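Local coordinates for predicted DNA-binding transcriptional regulator (Aliivibrio fischeri ES114, PDB 7DWN), which binds DNA as a tetrameric LysR-type transcriptional regulator and takes part in transcriptional activation, probably at cis-regulatory promoter regions, at the interface of chains A and B and the interface of chains A and C. Numbering follows the deposited sequence. Chains: chain A/B/C, Predicted DNA-binding transcriptional regulator.

Contact 1: the interface of chains A and B. Residues chain A 61, 65, 68-69; chain B 80, 83, 87, 96, 141-142.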
# COMPACT_ATOMS: atom_id res chain seq x y z
N PRO A 61 4.05 -22.66 20.58
CA PRO A 61 4.47 -21.36 20.00
C PRO A 61 4.72 -21.44 18.50
O PRO A 61 4.26 -20.58 17.73
CB PRO A 61 5.73 -21.02 20.79
CG PRO A 61 5.53 -21.71 22.12
CD PRO A 61 4.80 -22.98 21.81
N LEU A 65 2.83 -19.33 15.39
CA LEU A 65 3.39 -18.57 14.26
C LEU A 65 3.02 -19.20 12.92
O LEU A 65 2.70 -18.50 11.95
CB LEU A 65 4.90 -18.43 14.40
CG LEU A 65 5.41 -17.26 15.25
CD1 LEU A 65 5.07 -17.46 16.73
CD2 LEU A 65 6.90 -17.06 15.06
N ILE A 68 -0.37 -18.14 11.37
CA ILE A 68 -0.29 -16.96 10.52
C ILE A 68 0.31 -17.33 9.17
O ILE A 68 -0.18 -16.90 8.11
CB ILE A 68 0.53 -15.85 11.20
CG1 ILE A 68 0.35 -15.87 12.71
CG2 ILE A 68 0.15 -14.49 10.63
CD1 ILE A 68 1.35 -15.00 13.44
N THR A 69 1.39 -18.12 9.18
CA THR A 69 2.01 -18.51 7.92
C THR A 69 1.03 -19.26 7.02
O THR A 69 0.96 -19.01 5.81
CB THR A 69 3.26 -19.35 8.18
OG1 THR A 69 4.19 -18.58 8.95
CG2 THR A 69 3.91 -19.74 6.86
N GLY B 80 8.44 -18.52 6.84
CA GLY B 80 7.73 -19.07 7.98
C GLY B 80 8.48 -20.20 8.64
O GLY B 80 8.56 -20.29 9.87
N GLN B 83 11.23 -18.63 10.57
CA GLN B 83 10.71 -18.09 11.82
C GLN B 83 10.54 -19.19 12.86
O GLN B 83 10.86 -19.01 14.04
CB GLN B 83 9.38 -17.38 11.58
CG GLN B 83 9.46 -15.87 11.52
CD GLN B 83 8.09 -15.21 11.62
OE1 GLN B 83 7.07 -15.82 11.30
NE2 GLN B 83 8.07 -13.97 12.08
N LEU B 87 12.38 -20.84 17.07
CA LEU B 87 11.54 -21.23 18.20
C LEU B 87 11.66 -22.72 18.50
O LEU B 87 11.71 -23.13 19.66
CB LEU B 87 10.09 -20.85 17.94
CG LEU B 87 9.74 -19.36 18.00
CD1 LEU B 87 8.26 -19.16 17.75
CD2 LEU B 87 10.14 -18.78 19.35
N GLN B 96 7.86 -15.36 23.91
CA GLN B 96 8.35 -14.40 22.93
C GLN B 96 8.01 -13.00 23.41
O GLN B 96 6.84 -12.60 23.42
CB GLN B 96 7.74 -14.68 21.55
CG GLN B 96 8.33 -15.89 20.86
CD GLN B 96 7.88 -15.99 19.42
OE1 GLN B 96 6.70 -16.23 19.14
NE2 GLN B 96 8.81 -15.81 18.49
N GLY B 141 -0.31 -13.31 17.13
CA GLY B 141 0.27 -14.39 17.89
C GLY B 141 1.76 -14.57 17.73
O GLY B 141 2.33 -15.48 18.35
N ALA B 142 2.42 -13.73 16.93
CA ALA B 142 3.87 -13.80 16.79
C ALA B 142 4.59 -13.32 18.04
O ALA B 142 5.78 -13.63 18.21
CB ALA B 142 4.32 -12.98 15.58

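Contact 2: the interface of chains A and C. Residues chain A 217-220; chain C 90, 123-126.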
# COMPACT_ATOMS: atom_id res chain seq x y z
N PRO A 217 -25.14 24.07 -19.88
CA PRO A 217 -25.02 22.64 -19.56
C PRO A 217 -26.20 22.17 -18.73
O PRO A 217 -26.48 22.72 -17.66
CB PRO A 217 -23.71 22.57 -18.76
CG PRO A 217 -23.04 23.91 -18.94
CD PRO A 217 -24.14 24.89 -19.16
N ILE A 218 -26.90 21.15 -19.22
CA ILE A 218 -28.03 20.58 -18.49
C ILE A 218 -27.79 19.14 -18.07
O ILE A 218 -28.63 18.57 -17.37
CB ILE A 218 -29.34 20.69 -19.29
CG1 ILE A 218 -29.29 19.75 -20.50
CG2 ILE A 218 -29.58 22.13 -19.72
CD1 ILE A 218 -30.64 19.53 -21.14
N PHE A 219 -26.67 18.55 -18.47
CA PHE A 219 -26.40 17.14 -18.21
C PHE A 219 -24.95 16.86 -18.54
O PHE A 219 -24.44 17.34 -19.56
CB PHE A 219 -27.32 16.25 -19.05
CG PHE A 219 -27.05 14.78 -18.90
CD1 PHE A 219 -27.68 14.04 -17.91
CD2 PHE A 219 -26.18 14.13 -19.77
CE1 PHE A 219 -27.44 12.69 -17.78
CE2 PHE A 219 -25.94 12.78 -19.64
CZ PHE A 219 -26.56 12.06 -18.64
N SER A 220 -24.28 16.10 -17.68
CA SER A 220 -22.90 15.71 -17.89
C SER A 220 -22.77 14.20 -17.76
O SER A 220 -23.45 13.58 -16.94
CB SER A 220 -21.96 16.40 -16.91
OG SER A 220 -20.60 16.13 -17.22
N LEU C 90 -21.63 23.08 -13.81
CA LEU C 90 -23.00 22.66 -13.53
C LEU C 90 -23.49 23.34 -12.26
O LEU C 90 -22.72 23.58 -11.32
CB LEU C 90 -23.07 21.14 -13.39
CG LEU C 90 -22.44 20.35 -14.54
CD1 LEU C 90 -22.26 18.89 -14.16
CD2 LEU C 90 -23.29 20.47 -15.79
N ILE C 123 -29.71 18.47 -12.24
CA ILE C 123 -28.80 18.33 -13.37
C ILE C 123 -27.93 17.11 -13.08
O ILE C 123 -27.15 17.11 -12.12
CB ILE C 123 -27.95 19.59 -13.59
CG1 ILE C 123 -28.84 20.77 -13.98
CG2 ILE C 123 -26.89 19.33 -14.65
CD1 ILE C 123 -28.07 22.05 -14.26
N LEU C 124 -28.07 16.07 -13.90
CA LEU C 124 -27.39 14.82 -13.63
C LEU C 124 -25.94 14.87 -14.11
O LEU C 124 -25.64 15.40 -15.18
CB LEU C 124 -28.12 13.66 -14.30
CG LEU C 124 -29.52 13.37 -13.78
CD1 LEU C 124 -30.20 12.30 -14.63
CD2 LEU C 124 -29.47 12.94 -12.33
N SER C 125 -25.04 14.30 -13.31
CA SER C 125 -23.66 14.04 -13.71
C SER C 125 -23.45 12.54 -13.56
O SER C 125 -23.26 12.04 -12.45
CB SER C 125 -22.67 14.84 -12.88
OG SER C 125 -21.34 14.45 -13.16
N VAL C 126 -23.49 11.81 -14.68
CA VAL C 126 -23.51 10.35 -14.67
C VAL C 126 -22.13 9.84 -15.08
O VAL C 126 -21.69 10.08 -16.21
CB VAL C 126 -24.60 9.80 -15.59
CG1 VAL C 126 -24.81 8.31 -15.34
CG2 VAL C 126 -25.90 10.56 -15.40
O HOH W 1 -29.38 16.52 -16.36
O HOH W 2 -20.34 13.45 -15.59

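Contact 3: the interface of chains A and C. Residues chain A 108, 124-126; chain C 219-220, 223, 226, 230.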
# COMPACT_ATOMS: atom_id res chain seq x y z
N ILE A 108 -14.03 -3.99 -31.69
CA ILE A 108 -13.92 -5.42 -31.41
C ILE A 108 -14.74 -6.28 -32.36
O ILE A 108 -14.26 -7.35 -32.75
CB ILE A 108 -14.22 -5.70 -29.93
CG1 ILE A 108 -12.94 -5.64 -29.10
CG2 ILE A 108 -14.89 -7.05 -29.75
CD1 ILE A 108 -12.35 -4.26 -28.94
N LEU A 124 -10.56 -13.11 -27.02
CA LEU A 124 -10.44 -11.79 -26.42
C LEU A 124 -11.10 -11.76 -25.05
O LEU A 124 -12.17 -12.35 -24.84
CB LEU A 124 -11.09 -10.72 -27.31
CG LEU A 124 -10.61 -10.58 -28.75
CD1 LEU A 124 -11.49 -9.58 -29.49
CD2 LEU A 124 -9.16 -10.15 -28.80
N SER A 125 -10.46 -11.08 -24.10
CA SER A 125 -11.06 -10.71 -22.83
C SER A 125 -11.02 -9.19 -22.75
O SER A 125 -9.97 -8.61 -22.45
CB SER A 125 -10.33 -11.36 -21.65
OG SER A 125 -10.69 -10.73 -20.43
N VAL A 126 -12.15 -8.55 -23.04
CA VAL A 126 -12.21 -7.10 -23.18
C VAL A 126 -12.85 -6.51 -21.93
O VAL A 126 -14.01 -6.79 -21.62
CB VAL A 126 -12.99 -6.70 -24.44
CG1 VAL A 126 -12.90 -5.20 -24.66
CG2 VAL A 126 -12.47 -7.46 -25.65
N PHE C 219 -15.39 -15.73 -26.02
CA PHE C 219 -15.21 -14.29 -25.85
C PHE C 219 -15.67 -13.91 -24.45
O PHE C 219 -16.72 -14.37 -24.00
CB PHE C 219 -15.99 -13.50 -26.91
CG PHE C 219 -15.81 -12.02 -26.82
CD1 PHE C 219 -16.62 -11.25 -26.01
CD2 PHE C 219 -14.82 -11.38 -27.56
CE1 PHE C 219 -16.45 -9.88 -25.93
CE2 PHE C 219 -14.65 -10.01 -27.49
CZ PHE C 219 -15.47 -9.26 -26.67
N SER C 220 -14.88 -13.06 -23.79
CA SER C 220 -15.19 -12.60 -22.44
C SER C 220 -15.15 -11.09 -22.40
O SER C 220 -14.27 -10.46 -23.01
CB SER C 220 -14.21 -13.18 -21.42
OG SER C 220 -14.46 -12.66 -20.13
N MET C 223 -18.83 -5.95 -20.34
CA MET C 223 -19.82 -5.02 -20.87
C MET C 223 -20.94 -5.80 -21.54
O MET C 223 -20.70 -6.52 -22.51
CB MET C 223 -19.16 -4.06 -21.87
CG MET C 223 -17.99 -3.28 -21.30
SD MET C 223 -17.03 -2.40 -22.55
CE MET C 223 -15.97 -3.72 -23.16
N MET C 226 -21.24 -5.17 -25.23
CA MET C 226 -20.31 -5.92 -26.06
C MET C 226 -20.85 -7.30 -26.40
O MET C 226 -20.88 -7.71 -27.57
CB MET C 226 -18.96 -6.04 -25.34
CG MET C 226 -17.87 -6.70 -26.16
SD MET C 226 -17.35 -5.61 -27.50
CE MET C 226 -17.40 -4.06 -26.63
N LEU C 230 -22.04 -8.70 -30.09
CA LEU C 230 -21.47 -9.93 -30.66
C LEU C 230 -22.53 -11.01 -30.84
O LEU C 230 -22.41 -11.85 -31.73
CB LEU C 230 -20.32 -10.43 -29.80
CG LEU C 230 -19.03 -9.61 -29.87
CD1 LEU C 230 -17.88 -10.35 -29.20
CD2 LEU C 230 -18.68 -9.29 -31.31

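Contact 4: the interface of chains A and C. Residues chain A 197-199; chain C 82, 86, 127.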
# COMPACT_ATOMS: atom_id res chain seq x y z
N SER A 197 -17.39 15.35 -19.05
CA SER A 197 -16.57 16.03 -18.05
C SER A 197 -15.51 16.85 -18.77
O SER A 197 -14.87 16.36 -19.71
CB SER A 197 -15.93 15.01 -17.11
OG SER A 197 -15.15 15.66 -16.12
N SER A 198 -15.35 18.11 -18.36
CA SER A 198 -14.46 19.01 -19.08
C SER A 198 -13.00 18.60 -18.95
O SER A 198 -12.17 19.07 -19.73
CB SER A 198 -14.65 20.44 -18.58
OG SER A 198 -15.98 20.89 -18.81
N THR A 199 -12.66 17.73 -18.00
CA THR A 199 -11.30 17.23 -17.85
C THR A 199 -11.05 15.96 -18.65
O THR A 199 -9.88 15.59 -18.84
CB THR A 199 -10.98 16.98 -16.38
OG1 THR A 199 -11.95 16.08 -15.82
CG2 THR A 199 -10.98 18.28 -15.60
N SER C 82 -9.34 21.01 -10.67
CA SER C 82 -9.93 20.58 -11.95
C SER C 82 -11.21 19.78 -11.72
O SER C 82 -12.22 19.97 -12.43
CB SER C 82 -8.92 19.77 -12.75
OG SER C 82 -8.40 18.70 -11.98
N ASP C 86 -15.00 20.96 -13.28
CA ASP C 86 -16.07 20.24 -13.95
C ASP C 86 -17.41 20.45 -13.25
O ASP C 86 -18.44 20.70 -13.89
CB ASP C 86 -15.75 18.75 -14.04
CG ASP C 86 -14.49 18.48 -14.81
OD1 ASP C 86 -14.12 19.31 -15.67
OD2 ASP C 86 -13.86 17.44 -14.55
N GLU C 127 -21.46 9.14 -14.17
CA GLU C 127 -20.14 8.58 -14.44
C GLU C 127 -20.17 7.06 -14.33
O GLU C 127 -20.94 6.49 -13.54
CB GLU C 127 -19.09 9.15 -13.47
CG GLU C 127 -18.80 10.64 -13.68
CD GLU C 127 -17.98 10.91 -14.92
OE1 GLU C 127 -16.94 10.24 -15.11
OE2 GLU C 127 -18.36 11.80 -15.71

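Contact 1: the interface of chains A and B
The side-chain carbonyl oxygen OE1 of B:Gln96 lies 3.2 Å from CD1 of A:Leu65, a van der Waals touch and not a bond. A:Leu65 is the knob of this patch. It leaves helix 61-83 of chain A with CG opposite its own carbonyl carbon: chi1 of -86° points the side chain at chain B, and chi2 of 68° sets the two methyls between helix 61-89 of that chain and a wall made by its strand 94-99 and the loop at B:Gly141 and B:Ala142. CD2 leans mainly toward the helix, meeting B:Leu87 CD1 at 3.7 Å and the amide carbon CD of B:Gln83 at 4.1 Å, both side chains crossing the leucine at about a right angle. CD1 leans mainly toward the wall, where B:Gln96 reaches in with its chain extended beyond CG, head-on to the leucine, and B:Ala142 CA lies 3.8 Å away; B:Leu87 CD1 touches this methyl too. These long helices are the linker helices of the LysR family, whose pairing forms the dimer, and the leucine probably couples that pairing to the partner's effector-binding part. One turn further along, A:Ile68 CD1 stops 3.9 Å from B:Ala142 N, and A:Thr69 sets its methyl CG2 4.0 Å from B:Gly80 CA.

Contact 2: the interface of chains A and C
At the apolar centre, A:Phe219 lies beside C:Leu124 and C:Val126, crossing both at a slant. The CD1, CE1 and CZ atoms of the ring do the touching: CE1 is 3.5 Å and CZ 3.6 Å from C:Val126 CG2, and CD1 is 3.7 Å from C:Leu124 CB. With CG anti to the backbone N (chi1 176°), the ring is thrown clear of its own strand and lies over the partner's. C:Leu90 makes a second apolar clasp with its two methyls parted, CD2 on A:Pro217 CB at 3.7 Å and CD1 on A:Ser220 CB. C:Ile123 turns its CG2 branch to the carbonyl of A:Ile218.

Outside this packing, strands 215-221 of chain A and 123-128 of chain C run parallel, and A:Ser220 bonds with both ends of its backbone. Its N donates to C:Leu124 O at 2.9 Å, almost straight at the hydrogen (172°). Its O accepts from C:Val126 N, also at 2.9 Å, with the donor tilted 27° from the carbonyl plane. At the rim, water 2 bridges A:Ser220 OG and C:Ser125 OG, while water 1 binds C:Leu124 N at 2.8 Å. Together these bonds join the effector-binding domains of two subunits edge to edge, one of the links that build the tetramer.

Contact 3: the interface of chains A and C
Strand 123-128 and helix 101-114 of chain A meet strand 215-221 of chain C, together with that chain's helix 224-232 and the loop leading into it. C:Phe219 packs against both the helix and the strand of chain A. Its CE2 carbon rests on A:Leu124 CB at 3.6 Å, its CZ on A:Val126 CG2 at 3.6 Å, and A:Ile108 CG2 comes within 3.7 Å of CE2. The methyl CD1 of A:Leu124 lies at the ring edge, in its plane. One ring face is covered from its own chain: C:Leu230 CD1 sits 3.3 Å above the plane, over the centre, which probably limits how the ring can turn.

Two methionines make smaller contacts beyond the CZ end of the ring. C:Met226 is kinked along its chain (chi2 70°, chi3 39°) and presents its sulfur, SD lying 3.6 Å from A:Ile108 CG2, with the side chains at about a right angle. C:Met223 instead offers its terminal methyl, CE, to A:Val126 CG1 at 3.7 Å.

The backbone of C:Ser220 pairs with the parallel strand: N donates to A:Leu124 O at 3.0 Å, and O accepts from A:Val126 N (161° at the hydrogen). In the fold, the site is where the border strands of two effector-binding domains run side by side, flanked by helix 101-114 of one subunit and helix 224-232 of the other.

Contact 4: the interface of chains A and C
The loop of chain A between strand 191-195 and helix 201-209 meets the last turns of linker helix 61-89 of chain C, with C:Glu127 of strand 123-128 at the margin. The focus is the carboxylate of C:Asp86, whose oxygen OD2 is gripped by two hydroxyls. A:Thr199 OG1 donates at 2.7 Å to the syn lone pair of OD2, on the side of OD1. A:Ser197 OG, also 2.7 Å from OD2, makes a second hydrogen bond. From A:Ser197 OG to A:Thr199 OG1 is 3.2 Å, at most a weak bond, since each hydroxyl has its one hydrogen committed if both donate to OD2.

A:Ser197 reaches OD2 with OG anti to the backbone N (chi1 -179°), A:Thr199 with OG1 between the backbone N and the carbonyl carbon (chi1 56°). The threonine's rotation also turns its methyl toward chain C, CG2 lying 3.6 Å from C:Asp86 CG and 3.8 Å from C:Ser82 CB, one helical turn back. Across the carboxylate, OD1 meets A:Ser198 CB at 3.2 Å; the neighbouring backbone N-H groups point elsewhere and make no bond to it. The two hydroxyls would probably steady the carboxylate's charge. In the fold, the site lies where the end of one subunit's linker helix docks against a loop of the other's effector-binding domain.

Contacts 2 and 3 are twin regions of one two-fold interface, to which contact 4 also belongs: strands 123-128 and 215-221 trade places between chains A and C, and the centres of the C-alpha atoms of contacts 2 and 3 are about 30 Å apart. Contact 4 lies about 11 Å from contact 2 by the same measure and shares strand 123-128 of chain C with it. Contact 1, some 46 to 56 Å from the others, joins a different pair of subunits. Helix 61-89 serves contact 1 in chain B and contact 4 in chain C, so the linker helix could relay movement between effector-binding domains and DNA-binding parts within the tetramer.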